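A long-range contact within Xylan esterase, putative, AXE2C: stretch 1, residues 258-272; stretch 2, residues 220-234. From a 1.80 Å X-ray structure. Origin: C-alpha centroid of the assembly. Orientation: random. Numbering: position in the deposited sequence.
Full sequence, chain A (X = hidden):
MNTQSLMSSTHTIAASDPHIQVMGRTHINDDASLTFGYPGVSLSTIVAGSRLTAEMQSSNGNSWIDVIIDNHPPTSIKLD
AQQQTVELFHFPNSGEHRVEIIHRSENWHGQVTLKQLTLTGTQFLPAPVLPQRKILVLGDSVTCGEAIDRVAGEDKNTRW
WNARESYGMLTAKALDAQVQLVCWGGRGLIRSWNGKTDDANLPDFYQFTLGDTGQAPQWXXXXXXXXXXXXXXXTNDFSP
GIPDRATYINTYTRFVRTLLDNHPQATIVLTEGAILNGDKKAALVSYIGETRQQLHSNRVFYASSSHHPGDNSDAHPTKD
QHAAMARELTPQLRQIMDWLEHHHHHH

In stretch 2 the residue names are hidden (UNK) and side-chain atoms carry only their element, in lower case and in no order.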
ATOM      1  N   THR A 258     -16.886  -6.334  10.281  1.00 11.21           N
ATOM      2  CA  THR A 258     -16.824  -4.953   9.843  1.00 11.39           C
ATOM      3  C   THR A 258     -16.505  -4.835   8.345  1.00 10.75           C
ATOM      4  O   THR A 258     -17.141  -4.060   7.605  1.00 10.74           O
ATOM      5  CB  THR A 258     -15.734  -4.188  10.659  1.00 11.93           C
ATOM      6  OG1 THR A 258     -16.119  -4.155  12.051  1.00 12.88           O
ATOM      7  CG2 THR A 258     -15.535  -2.729  10.125  1.00 12.89           C
ATOM      8  N   LEU A 259     -15.521  -5.605   7.884  1.00  9.22           N
ATOM      9  CA  LEU A 259     -15.179  -5.559   6.483  1.00  8.50           C
ATOM     10  C   LEU A 259     -16.376  -5.965   5.619  1.00  9.02           C
ATOM     11  O   LEU A 259     -16.639  -5.368   4.561  1.00  8.48           O
ATOM     12  CB  LEU A 259     -14.024  -6.508   6.167  1.00  7.80           C
ATOM     13  CG  LEU A 259     -12.713  -6.121   6.830  1.00  8.99           C
ATOM     14  CD1 LEU A 259     -11.695  -7.187   6.451  1.00  8.68           C
ATOM     15  CD2 LEU A 259     -12.230  -4.715   6.359  1.00  7.73           C
ATOM     16  N   LEU A 260     -17.038  -7.036   6.026  1.00  8.85           N
ATOM     17  CA  LEU A 260     -18.116  -7.608   5.213  1.00 10.38           C
ATOM     18  C   LEU A 260     -19.250  -6.576   5.075  1.00 11.10           C
ATOM     19  O   LEU A 260     -19.891  -6.459   4.028  1.00 11.43           O
ATOM     20  CB  LEU A 260     -18.661  -8.877   5.895  1.00 10.61           C
ATOM     21  CG  LEU A 260     -17.793 -10.173   5.773  1.00 10.82           C
ATOM     22  CD1 LEU A 260     -18.269 -11.254   6.798  1.00 12.29           C
ATOM     23  CD2 LEU A 260     -17.805 -10.708   4.389  1.00 11.88           C
ATOM     24  N   ASP A 261     -19.512  -5.891   6.167  1.00 12.43           N
ATOM     25  CA  ASP A 261     -20.585  -4.894   6.240  1.00 14.96           C
ATOM     26  C   ASP A 261     -20.183  -3.624   5.473  1.00 14.33           C
ATOM     27  O   ASP A 261     -20.970  -3.084   4.707  1.00 14.00           O
ATOM     28  CB  ASP A 261     -20.873  -4.581   7.713  1.00 17.00           C
ATOM     29  CG  ASP A 261     -21.800  -3.416   7.885  1.00 25.75           C
ATOM     30  OD1 ASP A 261     -22.731  -3.296   7.039  1.00 33.89           O
ATOM     31  OD2 ASP A 261     -21.612  -2.614   8.841  1.00 34.73           O
ATOM     32  N   ASN A 262     -18.945  -3.160   5.640  1.00 12.33           N
ATOM     33  CA  ASN A 262     -18.491  -1.957   4.901  1.00 13.37           C
ATOM     34  C   ASN A 262     -18.351  -2.105   3.397  1.00 12.65           C
ATOM     35  O   ASN A 262     -18.421  -1.111   2.667  1.00 12.63           O
ATOM     36  CB  ASN A 262     -17.125  -1.483   5.443  1.00 12.57           C
ATOM     37  CG  ASN A 262     -17.226  -0.889   6.830  1.00 15.61           C
ATOM     38  OD1 ASN A 262     -18.336  -0.735   7.367  1.00 16.71           O
ATOM     39  ND2 ASN A 262     -16.083  -0.564   7.428  1.00 13.06           N
ATOM     40  N   HIS A 263     -18.129  -3.341   2.932  1.00 12.03           N
ATOM     41  CA  HIS A 263     -17.792  -3.621   1.520  1.00 12.96           C
ATOM     42  C   HIS A 263     -18.658  -4.788   1.083  1.00 13.47           C
ATOM     43  O   HIS A 263     -18.180  -5.955   1.008  1.00 12.35           O
ATOM     44  CB  HIS A 263     -16.321  -4.035   1.440  1.00 13.30           C
ATOM     45  CG  HIS A 263     -15.400  -3.056   2.106  1.00 12.88           C
ATOM     46  ND1 HIS A 263     -15.211  -1.777   1.625  1.00 12.88           N
ATOM     47  CD2 HIS A 263     -14.634  -3.163   3.219  1.00 15.56           C
ATOM     48  CE1 HIS A 263     -14.345  -1.142   2.409  1.00 14.09           C
ATOM     49  NE2 HIS A 263     -13.991  -1.960   3.389  1.00 14.00           N
ATOM     50  N   PRO A 264     -19.958  -4.513   0.854  1.00 13.42           N
ATOM     51  CA  PRO A 264     -20.927  -5.595   0.722  1.00 14.09           C
ATOM     52  C   PRO A 264     -20.665  -6.446  -0.494  1.00 15.59           C
ATOM     53  O   PRO A 264     -21.123  -7.593  -0.547  1.00 17.95           O
ATOM     54  CB  PRO A 264     -22.286  -4.857   0.588  1.00 14.87           C
ATOM     55  CG  PRO A 264     -21.925  -3.443   0.193  1.00 14.77           C
ATOM     56  CD  PRO A 264     -20.603  -3.178   0.878  1.00 13.80           C
ATOM     57  N   GLN A 265     -19.955  -5.891  -1.465  1.00 15.22           N
ATOM     58  CA  GLN A 265     -19.623  -6.573  -2.723  1.00 16.05           C
ATOM     59  C   GLN A 265     -18.286  -7.340  -2.650  1.00 14.84           C
ATOM     60  O   GLN A 265     -17.932  -8.048  -3.613  1.00 15.01           O
ATOM     61  CB  GLN A 265     -19.454  -5.534  -3.850  1.00 16.30           C
ATOM     62  CG  GLN A 265     -18.081  -4.708  -3.762  1.00 22.17           C
ATOM     63  CD  GLN A 265     -18.002  -3.850  -2.460  1.00 25.67           C
ATOM     64  OE1 GLN A 265     -19.035  -3.494  -1.895  1.00 25.05           O
ATOM     65  NE2 GLN A 265     -16.777  -3.516  -2.003  1.00 24.96           N
ATOM     66  N   ALA A 266     -17.520  -7.185  -1.568  1.00 12.22           N
ATOM     67  CA  ALA A 266     -16.145  -7.750  -1.571  1.00 10.94           C
ATOM     68  C   ALA A 266     -16.091  -9.251  -1.204  1.00 11.05           C
ATOM     69  O   ALA A 266     -16.894  -9.726  -0.413  1.00 11.91           O
ATOM     70  CB  ALA A 266     -15.267  -6.980  -0.609  1.00 10.42           C
ATOM     71  N   THR A 267     -15.116  -9.951  -1.769  1.00 10.56           N
ATOM     72  CA  THR A 267     -14.684 -11.281  -1.295  1.00 10.73           C
ATOM     73  C   THR A 267     -13.478 -11.043  -0.385  1.00 10.91           C
ATOM     74  O   THR A 267     -12.617 -10.187  -0.697  1.00 11.50           O
ATOM     75  CB  THR A 267     -14.274 -12.137  -2.477  1.00 11.48           C
ATOM     76  OG1 THR A 267     -15.410 -12.265  -3.352  1.00 11.94           O
ATOM     77  CG2 THR A 267     -13.781 -13.518  -2.036  1.00 11.64           C
ATOM     78  N   ILE A 268     -13.423 -11.752   0.746  1.00  9.31           N
ATOM     79  CA  ILE A 268     -12.324 -11.543   1.701  1.00  9.77           C
ATOM     80  C   ILE A 268     -11.471 -12.796   1.738  1.00  9.79           C
ATOM     81  O   ILE A 268     -12.020 -13.895   1.764  1.00 10.45           O
ATOM     82  CB  ILE A 268     -12.875 -11.232   3.060  1.00  9.84           C
ATOM     83  CG1 ILE A 268     -13.780  -9.960   2.925  1.00 11.92           C
ATOM     84  CG2 ILE A 268     -11.730 -11.007   4.059  1.00 10.90           C
ATOM     85  CD1 ILE A 268     -14.466  -9.600   4.116  1.00 15.92           C
ATOM     86  N   VAL A 269     -10.145 -12.624   1.673  1.00  9.65           N
ATOM     87  CA  VAL A 269      -9.204 -13.753   1.717  1.00  9.03           C
ATOM     88  C   VAL A 269      -8.267 -13.540   2.899  1.00  9.06           C
ATOM     89  O   VAL A 269      -7.606 -12.497   2.974  1.00  9.63           O
ATOM     90  CB  VAL A 269      -8.421 -13.870   0.390  1.00  8.27           C
ATOM     91  CG1 VAL A 269      -7.389 -14.975   0.478  1.00  9.03           C
ATOM     92  CG2 VAL A 269      -9.387 -14.206  -0.724  1.00 10.04           C
ATOM     93  N   LEU A 270      -8.207 -14.511   3.829  1.00  8.89           N
ATOM     94  CA  LEU A 270      -7.361 -14.393   4.984  1.00  8.33           C
ATOM     95  C   LEU A 270      -6.113 -15.214   4.760  1.00  9.57           C
ATOM     96  O   LEU A 270      -6.166 -16.297   4.177  1.00  9.61           O
ATOM     97  CB  LEU A 270      -8.071 -14.910   6.256  1.00  8.04           C
ATOM     98  CG  LEU A 270      -9.477 -14.334   6.450  1.00  8.26           C
ATOM     99  CD1 LEU A 270     -10.089 -14.860   7.739  1.00  7.82           C
ATOM    100  CD2 LEU A 270      -9.361 -12.834   6.507  1.00  7.95           C
ATOM    101  N   THR A 271      -4.984 -14.702   5.215  1.00  9.74           N
ATOM    102  CA  THR A 271      -3.745 -15.473   5.084  1.00 10.66           C
ATOM    103  C   THR A 271      -2.822 -15.146   6.257  1.00  9.60           C
ATOM    104  O   THR A 271      -2.872 -14.031   6.789  1.00  8.58           O
ATOM    105  CB  THR A 271      -3.034 -15.153   3.712  1.00 12.52           C
ATOM    106  OG1 THR A 271      -1.820 -15.899   3.670  1.00 15.66           O
ATOM    107  CG2 THR A 271      -2.642 -13.729   3.651  1.00 10.50           C
ATOM    108  N   GLU A 272      -1.992 -16.102   6.675  1.00  9.34           N
ATOM    109  CA  GLU A 272      -1.110 -15.875   7.831  1.00 10.00           C
ATOM    110  C   GLU A 272       0.145 -15.069   7.505  1.00  9.52           C
ATOM    111  O   GLU A 272       0.868 -14.670   8.382  1.00 10.44           O
ATOM    112  CB  GLU A 272      -0.706 -17.225   8.466  1.00 11.59           C
ATOM    113  CG  GLU A 272       0.255 -18.079   7.640  1.00 11.68           C
ATOM    114  CD  GLU A 272      -0.428 -18.992   6.632  1.00 15.02           C
ATOM    115  OE1 GLU A 272      -1.607 -18.784   6.281  1.00 14.09           O
ATOM    116  OE2 GLU A 272       0.240 -19.936   6.156  1.00 19.07           O
ATOM    117  N   UNK A 220     -13.363   7.639   4.149  1.00 10.83           N
ATOM    118  CA  UNK A 220     -14.697   7.283   3.692  1.00 11.55           C
ATOM    119  C   UNK A 220     -14.629   6.100   2.708  1.00 11.70           C
ATOM    120  O   UNK A 220     -14.048   6.212   1.632  1.00 11.08           O
ATOM    121  o   UNK A 220     -17.242   7.160   2.638  1.00 17.05           O
ATOM    122  o   UNK A 220     -17.190   9.226   1.823  1.00 17.75           O
ATOM    123  c   UNK A 220     -15.283   8.510   3.005  1.00 11.81           C
ATOM    124  c   UNK A 220     -16.681   8.270   2.456  1.00 16.06           C
ATOM    125  N   UNK A 221     -15.222   4.958   3.082  1.00 12.84           N
ATOM    126  CA  UNK A 221     -15.087   3.734   2.266  1.00 14.60           C
ATOM    127  C   UNK A 221     -15.757   3.802   0.918  1.00 15.11           C
ATOM    128  O   UNK A 221     -15.468   3.011   0.023  1.00 16.65           O
ATOM    129  c   UNK A 221     -12.928   1.639   5.299  1.00 14.85           C
ATOM    130  c   UNK A 221     -14.963   2.400   5.567  1.00 14.46           C
ATOM    131  n   UNK A 221     -13.808   2.019   6.199  1.00 18.56           N
ATOM    132  c   UNK A 221     -14.749   2.255   4.240  1.00 14.67           C
ATOM    133  c   UNK A 221     -15.598   2.545   3.069  1.00 13.56           C
ATOM    134  n   UNK A 221     -13.464   1.784   4.102  1.00 17.23           N
ATOM    135  N   UNK A 222     -16.663   4.757   0.753  1.00 16.50           N
ATOM    136  CA  UNK A 222     -17.324   4.934  -0.522  1.00 17.16           C
ATOM    137  C   UNK A 222     -16.278   5.336  -1.556  1.00 15.20           C
ATOM    138  O   UNK A 222     -16.490   5.226  -2.755  1.00 14.97           O
ATOM    139  c   UNK A 222     -19.203   6.243  -1.631  1.00 28.78           C
ATOM    140  c   UNK A 222     -20.375   5.689  -2.036  1.00 35.29           C
ATOM    141  c   UNK A 222     -18.390   6.037  -0.384  1.00 20.01           C
ATOM    142  c   UNK A 222     -19.714   7.069  -3.618  1.00 37.33           C
ATOM    143  n   UNK A 222     -20.669   6.220  -3.275  1.00 37.52           N
ATOM    144  n   UNK A 222     -18.819   7.108  -2.641  1.00 35.41           N
ATOM    145  N   UNK A 223     -15.132   5.819  -1.087  1.00 12.89           N
ATOM    146  CA  UNK A 223     -14.093   6.285  -2.010  1.00 10.34           C
ATOM    147  C   UNK A 223     -13.287   5.130  -2.612  1.00 11.07           C
ATOM    148  O   UNK A 223     -12.519   5.348  -3.553  1.00 10.68           O
ATOM    149  n   UNK A 223     -11.636   9.910  -0.744  1.00 12.99           N
ATOM    150  n   UNK A 223      -9.633  10.949  -1.165  1.00 12.54           N
ATOM    151  c   UNK A 223     -12.695   9.369   0.113  1.00 10.50           C
ATOM    152  c   UNK A 223     -13.101   7.240  -1.299  1.00 11.14           C
ATOM    153  n   UNK A 223     -10.331  10.635   1.015  1.00 12.49           N
ATOM    154  c   UNK A 223     -13.741   8.552  -0.738  1.00  8.95           C
ATOM    155  c   UNK A 223     -10.521  10.478  -0.292  1.00 10.55           C
ATOM    156  N   UNK A 224     -13.372   3.931  -2.027  1.00 10.25           N
ATOM    157  CA  UNK A 224     -12.727   2.754  -2.661  1.00 10.26           C
ATOM    158  C   UNK A 224     -13.459   1.493  -2.218  1.00 11.18           C
ATOM    159  O   UNK A 224     -13.364   1.102  -1.053  1.00  9.90           O
ATOM    160  o   UNK A 224      -8.126  -1.149  -5.095  1.00  6.09           O
ATOM    161  c   UNK A 224     -10.096   0.438  -2.392  1.00  6.77           C
ATOM    162  c   UNK A 224      -9.258   0.936  -5.003  1.00  8.27           C
ATOM    163  c   UNK A 224     -10.433   1.650  -2.983  1.00  8.60           C
ATOM    164  c   UNK A 224      -9.315  -0.530  -3.106  1.00  6.79           C
ATOM    165  c   UNK A 224     -11.254   2.678  -2.232  1.00 10.59           C
ATOM    166  c   UNK A 224     -10.009   1.880  -4.286  1.00 10.04           C
ATOM    167  c   UNK A 224      -8.910  -0.256  -4.396  1.00  6.75           C
ATOM    168  N   UNK A 225     -14.244   0.908  -3.116  1.00 10.34           N
ATOM    169  CA  UNK A 225     -15.010  -0.303  -2.770  1.00 11.72           C
ATOM    170  C   UNK A 225     -14.342  -1.463  -3.509  1.00 11.14           C
ATOM    171  O   UNK A 225     -14.495  -1.611  -4.734  1.00 11.92           O
ATOM    172  c   UNK A 225     -16.497  -0.158  -3.154  1.00 12.23           C
ATOM    173  c   UNK A 225     -17.287   0.644  -2.092  1.00 14.88           C
ATOM    174  o   UNK A 225     -16.768  -1.129  -0.545  1.00 18.53           O
ATOM    175  n   UNK A 225     -18.228   0.437   0.157  1.00 18.88           N
ATOM    176  c   UNK A 225     -17.405  -0.097  -0.754  1.00 18.91           C
ATOM    177  N   UNK A 226     -13.541  -2.257  -2.781  1.00 10.95           N
ATOM    178  CA  UNK A 226     -12.778  -3.322  -3.424  1.00 10.15           C
ATOM    179  C   UNK A 226     -13.623  -4.548  -3.736  1.00  8.99           C
ATOM    180  O   UNK A 226     -14.617  -4.822  -3.024  1.00 10.55           O
ATOM    181  c   UNK A 226     -11.722  -3.675  -2.376  1.00  9.63           C
ATOM    182  c   UNK A 226     -12.498  -3.435  -1.013  1.00 10.95           C
ATOM    183  c   UNK A 226     -13.285  -2.173  -1.321  1.00 10.77           C
ATOM    184  N   UNK A 227     -13.234  -5.240  -4.801  1.00  7.65           N
ATOM    185  CA  UNK A 227     -13.814  -6.529  -5.176  1.00  8.48           C
ATOM    186  C   UNK A 227     -13.183  -7.627  -4.323  1.00  8.83           C
ATOM    187  O   UNK A 227     -13.821  -8.626  -4.019  1.00  9.11           O
ATOM    188  c   UNK A 227     -14.058  -5.817  -7.558  1.00 12.13           C
ATOM    189  c   UNK A 227     -13.440  -6.813  -6.605  1.00  8.00           C
ATOM    190  o   UNK A 227     -13.307  -5.131  -8.283  1.00 12.27           O
ATOM    191  o   UNK A 227     -15.289  -5.723  -7.550  1.00 13.36           O
ATOM    192  N   UNK A 228     -11.907  -7.439  -3.966  1.00  7.63           N
ATOM    193  CA  UNK A 228     -11.182  -8.432  -3.153  1.00  7.91           C
ATOM    194  C   UNK A 228     -10.409  -7.730  -2.041  1.00  8.14           C
ATOM    195  O   UNK A 228      -9.702  -6.737  -2.289  1.00  7.47           O
ATOM    196  c   UNK A 228     -10.200  -9.175  -4.026  1.00  8.33           C
ATOM    197  c   UNK A 228      -9.048  -9.930  -3.354  1.00  8.15           C
ATOM    198  c   UNK A 228      -8.044 -10.445  -4.400  1.00  8.06           C
ATOM    199  c   UNK A 228      -9.569 -11.110  -2.602  1.00  8.81           C
ATOM    200  N   UNK A 229     -10.548  -8.255  -0.819  1.00  7.01           N
ATOM    201  CA  UNK A 229      -9.799  -7.778   0.322  1.00  8.01           C
ATOM    202  C   UNK A 229      -8.918  -8.934   0.819  1.00  7.06           C
ATOM    203  O   UNK A 229      -9.405 -10.022   1.122  1.00  8.94           O
ATOM    204  c   UNK A 229      -9.836  -6.849   2.680  1.00  9.56           C
ATOM    205  c   UNK A 229     -12.644  -5.782   1.940  1.00  9.98           C
ATOM    206  c   UNK A 229     -10.707  -7.309   1.465  1.00  9.06           C
ATOM    207  c   UNK A 229     -11.680  -6.245   0.946  1.00  8.81           C
ATOM    208  N   UNK A 230      -7.628  -8.691   0.911  1.00  6.05           N
ATOM    209  CA  UNK A 230      -6.733  -9.715   1.473  1.00  6.97           C
ATOM    210  C   UNK A 230      -6.339  -9.248   2.837  1.00  7.51           C
ATOM    211  O   UNK A 230      -5.829  -8.135   2.958  1.00  8.91           O
ATOM    212  c   UNK A 230      -5.913 -10.250  -0.812  1.00  8.88           C
ATOM    213  c   UNK A 230      -4.451 -10.877   1.202  1.00  8.97           C
ATOM    214  c   UNK A 230      -5.468  -9.823   0.603  1.00  6.11           C
ATOM    215  c   UNK A 230      -4.860 -10.050  -1.852  1.00  8.88           C
ATOM    216  N   UNK A 231      -6.501 -10.089   3.859  1.00  7.57           N
ATOM    217  CA  UNK A 231      -5.992  -9.697   5.172  1.00  8.57           C
ATOM    218  C   UNK A 231      -4.816 -10.607   5.521  1.00  8.91           C
ATOM    219  O   UNK A 231      -5.009 -11.809   5.664  1.00  9.39           O
ATOM    220  c   UNK A 231      -7.086  -9.870   6.221  1.00 10.00           C
ATOM    221  o   UNK A 231      -6.566  -9.443   7.473  1.00 11.65           O
ATOM    222  N   UNK A 232      -3.619 -10.028   5.626  1.00  8.90           N
ATOM    223  CA  UNK A 232      -2.358 -10.739   5.873  1.00  8.56           C
ATOM    224  C   UNK A 232      -1.760 -10.270   7.216  1.00  8.69           C
ATOM    225  O   UNK A 232      -0.519 -10.261   7.386  1.00 10.04           O
ATOM    226  c   UNK A 232      -1.393 -10.424   4.712  1.00  8.77           C
ATOM    227  N   UNK A 233      -2.617  -9.972   8.197  1.00  8.42           N
ATOM    228  CA  UNK A 233      -2.133  -9.453   9.492  1.00  8.17           C
ATOM    229  C   UNK A 233      -1.774 -10.649  10.366  1.00  8.65           C
ATOM    230  O   UNK A 233      -2.239 -11.783  10.108  1.00  9.39           O
ATOM    231  c   UNK A 233      -2.675  -7.781  11.326  1.00  7.74           C
ATOM    232  c   UNK A 233      -1.808  -6.537  10.826  1.00  7.43           C
ATOM    233  c   UNK A 233      -3.232  -8.586  10.167  1.00  7.79           C
ATOM    234  c   UNK A 233      -4.429  -9.469  10.613  1.00  8.33           C
ATOM    235  N   UNK A 234      -0.952 -10.427  11.392  1.00  9.05           N
ATOM    236  CA  UNK A 234      -0.673 -11.493  12.337  1.00  9.05           C
ATOM    237  C   UNK A 234       0.758 -11.628  12.845  1.00  9.81           C
ATOM    238  O   UNK A 234       0.934 -11.958  14.016  1.00 10.37           O
TER
HETATM  239  O   HOH W   1     -16.354 -10.091  -4.817  1.00 19.27           O
HETATM  240  O   HOH W   2     -17.357  -6.802  -6.337  1.00 21.96           O
HETATM  241  O   HOH W   3       1.183 -11.765   9.044  1.00 12.42           O
HETATM  242  O   HOH W   4      -4.316 -12.976   8.881  1.00 10.16           O

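Position 220 carries two carbons, the second bearing two oxygens, and lies beyond reach of stretch 1: Asp-220. At 221 one carbon leads to a five-membered ring of three carbons and two nitrogens, so it is His-221. The edge of the His-263 ring points toward its face, with centroids 5.0 Å apart and planes at 89°. Position 222 has the same atoms, pointing away from stretch 1: His-222, whose N donates to Asp-220 OD1 at 3.1 Å. Position 223 has three carbons, a nitrogen, then a carbon with two more nitrogens, and makes no contact: Arg-223. A six-carbon ring bearing one oxygen, attached through one carbon, makes 224 Tyr-224.

Position 225 has three carbons, the third carrying one oxygen and one nitrogen. Neighbours assign the amide ends: the oxygen lies 2.7 Å from His-263 ND1 and 2.8 Å from Gln-265 NE2, while the nitrogen lies 3.0 Å from Asn-262 O. This is Gln-225, its OE1 accepting two hydrogen bonds and its NE2 donating one. At 226 three carbons close a ring onto the backbone N and cover one face of the His-263 ring: Pro-226. Its O accepts from Gln-265 NE2 at 2.7 Å. Position 227 has two carbons, the second with two oxygens, and points away: Asp-227. Water 2 bridges its OD1 (2.6 Å from the water O) to Gln-265 O (3.1 Å).

Four carbons forked at the second identify 228 as Leu-228, with CD1 3.6 Å from Val-269 CG2. At 229 four carbons fork at the first, one arm two carbons long: Ile-229, the residue most covered by stretch 1. Its CD1 lies 3.8 Å from Ala-266 CB and 3.5 Å from His-263 CD2. Position 230 repeats that fork and is Ile-230; its CG2 is 4.2 Å from Thr-271 CG2. One carbon and one oxygen make 231 Ser-231, its CB 3.7 Å from Leu-270 CD2. A single carbon, 3.7 Å from Thr-271 CG2, makes 232 Ala-232. Position 233, again four carbons forked at the first, points away: Ile-233. Position 234 has no side chain: Gly-234. With phi/psi of 140/-38, a CB would jam against the preceding carbonyl.

The contact rests on two parallel strands, whose backbone hydrogen bonds alternate in direction: Thr-267 N to Asp-227 O (2.9 Å), Ile-229 N to Thr-267 O (2.8 Å), Val-269 N to Ile-229 O (2.8 Å), Ser-231 N to Val-269 O (2.8 Å) and Thr-271 N to Ser-231 O (2.9 Å). Before the strands, Gln-225 ties the helix end to the turn, completing a 909 Å² contact.

Stretch 2, residues 220-234: DHHRYQPDLIISAIG
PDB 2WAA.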